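Local coordinates for protein ethylbenzene dehydrogenase alpha-subunit (PDB 2IVF) that is the large subunit of a molybdenum enzyme of the molybdopterin oxidoreductase family and binds two pterin-guanine dinucleotide cofactors and an iron-sulfur cluster, at residues Asn134-Gly139 / His855-Thr860. Sequence-based numbering, arbitrary orientation.
With MD1 (phosphoric acid 4-(2-amino-4-oxo-3,4,5,6,-tetrahydro-pteridin-6-yl)-2-hydroxy-3,4-dimercapto-but-3-en-yl ester guanylate ester), chain N.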
loop_
_atom_site.group_PDB
_atom_site.type_symbol
_atom_site.label_atom_id
_atom_site.label_comp_id
_atom_site.label_asym_id
_atom_site.label_seq_id
_atom_site.Cartn_x
_atom_site.Cartn_y
_atom_site.Cartn_z
ATOM N N ASN A 134 5.838 12.644 -3.561
ATOM C CA ASN A 134 6.465 13.913 -3.312
ATOM C C ASN A 134 6.835 14.098 -1.840
ATOM O O ASN A 134 7.799 14.776 -1.512
ATOM C CB ASN A 134 5.513 15.040 -3.746
ATOM C CG ASN A 134 4.324 15.232 -2.775
ATOM O OD1 ASN A 134 3.214 14.729 -3.007
ATOM N ND2 ASN A 134 4.544 16.034 -1.739
ATOM N N ASN A 135 6.084 13.460 -0.935
ATOM C CA ASN A 135 6.355 13.572 0.493
ATOM C C ASN A 135 7.581 12.819 0.892
ATOM O O ASN A 135 8.285 13.246 1.800
ATOM C CB ASN A 135 5.148 13.085 1.268
ATOM C CG ASN A 135 3.949 13.939 0.992
ATOM O OD1 ASN A 135 3.908 15.089 1.421
ATOM N ND2 ASN A 135 3.045 13.459 0.147
ATOM N N ASN A 136 7.865 11.727 0.189
ATOM C CA ASN A 136 9.116 11.006 0.418
ATOM C C ASN A 136 10.329 11.860 0.082
ATOM O O ASN A 136 11.338 11.863 0.798
ATOM C CB ASN A 136 9.179 9.729 -0.397
ATOM C CG ASN A 136 8.288 8.637 0.150
ATOM O OD1 ASN A 136 7.085 8.770 0.111
ATOM N ND2 ASN A 136 8.884 7.535 0.625
ATOM N N LEU A 137 10.236 12.569 -1.023
ATOM C CA LEU A 137 11.357 13.378 -1.490
ATOM C C LEU A 137 11.726 14.517 -0.534
ATOM O O LEU A 137 12.831 15.014 -0.575
ATOM C CB LEU A 137 11.042 13.932 -2.876
ATOM C CG LEU A 137 10.842 12.921 -3.978
ATOM C CD1 LEU A 137 10.587 13.687 -5.325
ATOM C CD2 LEU A 137 12.003 11.939 -4.088
ATOM N N TYR A 138 10.816 14.959 0.315
ATOM C CA TYR A 138 11.146 16.025 1.257
ATOM C C TYR A 138 11.017 15.558 2.690
ATOM O O TYR A 138 11.028 16.370 3.595
ATOM C CB TYR A 138 10.324 17.282 0.924
ATOM C CG TYR A 138 10.520 17.521 -0.569
ATOM C CD1 TYR A 138 11.708 18.085 -1.040
ATOM C CD2 TYR A 138 9.556 17.073 -1.519
ATOM C CE1 TYR A 138 11.920 18.253 -2.404
ATOM C CE2 TYR A 138 9.743 17.213 -2.871
ATOM C CZ TYR A 138 10.943 17.804 -3.316
ATOM O OH TYR A 138 11.199 17.947 -4.637
ATOM N N GLY A 139 11.037 14.241 2.901
ATOM C CA GLY A 139 10.830 13.704 4.226
ATOM C C GLY A 139 12.092 13.526 5.038
ATOM O O GLY A 139 13.195 13.368 4.493
ATOM N N HIS A 855 7.311 -2.174 0.258
ATOM C CA HIS A 855 8.366 -2.602 1.181
ATOM C C HIS A 855 8.549 -1.554 2.278
ATOM O O HIS A 855 7.545 -1.109 2.820
ATOM C CB HIS A 855 9.620 -2.931 0.383
ATOM C CG HIS A 855 9.318 -3.892 -0.687
ATOM N ND1 HIS A 855 9.083 -5.218 -0.428
ATOM C CD2 HIS A 855 9.022 -3.698 -1.990
ATOM C CE1 HIS A 855 8.737 -5.817 -1.553
ATOM N NE2 HIS A 855 8.691 -4.925 -2.516
ATOM N N SER A 856 9.781 -1.101 2.581
ATOM C CA SER A 856 9.974 -0.099 3.640
ATOM C C SER A 856 10.093 1.320 3.102
ATOM O O SER A 856 10.367 2.256 3.865
ATOM C CB SER A 856 11.212 -0.419 4.489
ATOM O OG SER A 856 11.186 -1.756 4.977
ATOM N N THR A 857 9.929 1.471 1.800
ATOM C CA THR A 857 10.136 2.740 1.118
ATOM C C THR A 857 9.350 3.874 1.757
ATOM O O THR A 857 9.873 5.008 1.864
ATOM C CB THR A 857 9.787 2.587 -0.374
ATOM O OG1 THR A 857 10.762 1.699 -0.919
ATOM C CG2 THR A 857 9.827 3.919 -1.148
ATOM N N HIS A 858 8.148 3.557 2.224
ATOM C CA HIS A 858 7.226 4.552 2.785
ATOM C C HIS A 858 6.911 4.306 4.265
ATOM O O HIS A 858 6.060 5.036 4.883
ATOM C CB HIS A 858 5.917 4.545 2.014
ATOM C CG HIS A 858 6.089 4.506 0.534
ATOM N ND1 HIS A 858 6.240 3.335 -0.161
ATOM C CD2 HIS A 858 6.162 5.499 -0.378
ATOM C CE1 HIS A 858 6.412 3.604 -1.445
ATOM N NE2 HIS A 858 6.319 4.912 -1.611
ATOM N N LEU A 859 7.573 3.317 4.857
ATOM C CA LEU A 859 7.318 2.974 6.246
ATOM C C LEU A 859 7.894 3.978 7.215
ATOM O O LEU A 859 7.540 4.009 8.412
ATOM C CB LEU A 859 7.793 1.546 6.564
ATOM C CG LEU A 859 6.950 0.411 6.022
ATOM C CD1 LEU A 859 7.536 -0.974 6.502
ATOM C CD2 LEU A 859 5.424 0.605 6.346
ATOM N N THR A 860 8.801 4.794 6.716
ATOM C CA THR A 860 9.350 5.876 7.502
ATOM C C THR A 860 8.902 7.228 6.950
ATOM O O THR A 860 9.525 8.266 7.221
ATOM C CB THR A 860 10.908 5.756 7.640
ATOM O OG1 THR A 860 11.510 5.565 6.344
ATOM C CG2 THR A 860 11.264 4.635 8.613
HETATM P PB MD1 N . 13.861 -5.434 0.806
HETATM O O3B MD1 N . 12.954 -4.186 1.152
HETATM O O1B MD1 N . 14.182 -5.351 -0.643
HETATM O O2B MD1 N . 14.889 -5.701 1.837
HETATM O O3A MD1 N . 12.819 -6.619 0.975
HETATM C C10 MD1 N . 11.996 -7.100 -0.109
HETATM C C11 MD1 N . 11.052 -8.088 0.558
HETATM O O11 MD1 N . 10.054 -7.230 1.208
HETATM C C12 MD1 N . 10.356 -8.928 -0.479
HETATM S S12 MD1 N . 10.324 -8.482 -2.130
HETATM C C13 MD1 N . 9.655 -10.054 -0.128
HETATM S S13 MD1 N . 8.818 -10.987 -1.259
HETATM C C14 MD1 N . 9.599 -10.558 1.263
HETATM N N15 MD1 N . 8.332 -10.653 1.904
HETATM C C16 MD1 N . 8.226 -10.989 3.229
HETATM C C15 MD1 N . 6.954 -11.178 3.736
HETATM O O14 MD1 N . 5.930 -11.058 3.010
HETATM N N17 MD1 N . 6.904 -11.426 5.069
HETATM C C17 MD1 N . 8.059 -11.557 5.841
HETATM N N16 MD1 N . 7.888 -11.828 7.127
HETATM N N18 MD1 N . 9.281 -11.414 5.301
HETATM C C20 MD1 N . 9.369 -11.141 4.016
HETATM N N8 MD1 N . 10.602 -11.047 3.454
HETATM C C7 MD1 N . 10.857 -10.681 2.087
HETATM P PA MD1 N . 13.191 -2.866 2.043
HETATM O O1A MD1 N . 12.231 -1.859 1.498
HETATM O O2A MD1 N . 13.039 -3.246 3.465
HETATM O "O5'" MD1 N . 14.680 -2.409 1.786
HETATM C "C5'" MD1 N . 14.958 -1.852 0.506
HETATM C "C4'" MD1 N . 15.672 -0.574 0.667
HETATM O "O4'" MD1 N . 15.733 -0.055 -0.656
HETATM C "C1'" MD1 N . 15.749 1.362 -0.480
HETATM N N9 MD1 N . 15.400 2.127 -1.685
HETATM C C4 MD1 N . 16.296 2.771 -2.418
HETATM N N3 MD1 N . 17.639 2.852 -2.265
HETATM C C2 MD1 N . 18.371 3.550 -3.133
HETATM N N2 MD1 N . 19.722 3.625 -2.998
HETATM N N1 MD1 N . 17.711 4.246 -4.128
HETATM C C6 MD1 N . 16.354 4.209 -4.338
HETATM O O6 MD1 N . 15.875 4.811 -5.299
HETATM C C5 MD1 N . 15.602 3.427 -3.448
HETATM N N7 MD1 N . 14.309 3.161 -3.297
HETATM C C8 MD1 N . 14.203 2.362 -2.231
HETATM C "C2'" MD1 N . 14.711 1.627 0.606
HETATM O "O2'" MD1 N . 14.920 2.871 1.318
HETATM C "C3'" MD1 N . 14.807 0.381 1.499
HETATM O "O3'" MD1 N . 15.463 0.664 2.763
#
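Asn136 reaches out from the short helix 134-137 to Thr857 and His858, which belong to a cofactor-binding loop of the molybdopterin dinucleotide binding domain, a member of the double-psi beta-barrel clan. Its CG lies anti to the carbonyl carbon (chi1 -74°), and from there the carboxamide meets the His858 imidazole at its rim; the two side chains cross at about a right angle, their planes 80° apart. Asn136 OD1 sits 3.4 Å from His858 CD2, near the plane of the ring. Asn136 ND2 stays close to the same CD2 and also comes within 3.0 Å of Thr857 O.

The ring itself is steadied from two directions: the methyl CG2 of Thr857 rests against one face, 3.5 Å above the plane and offset toward the rim, while His858 ND1 is hydrogen-bonded to the backbone N of Ile854. The side chain of His858 lies about 5 Å from the iron-sulfur cluster. Both segments also reach the beta-subunit: the side-chain amide of Asn135 is hydrogen-bonded to Asn40 and Lys44 of that subunit, and Thr860 O to its His99.

Earlier in the loop the same chain holds MD1. His855 ND1 shares a 2.8 Å hydrogen bond with the hydroxyl O11 of MD1, which lies at the edge of the imidazole, and His855 NE2 is bonded to Ile85 O. Ser856 grips one phosphate twice: OG donates to O2A of MD1, and the backbone N of Ser856 points almost straight at MD1 O1A, 2.8 Å away with an N-H...O angle of 166°.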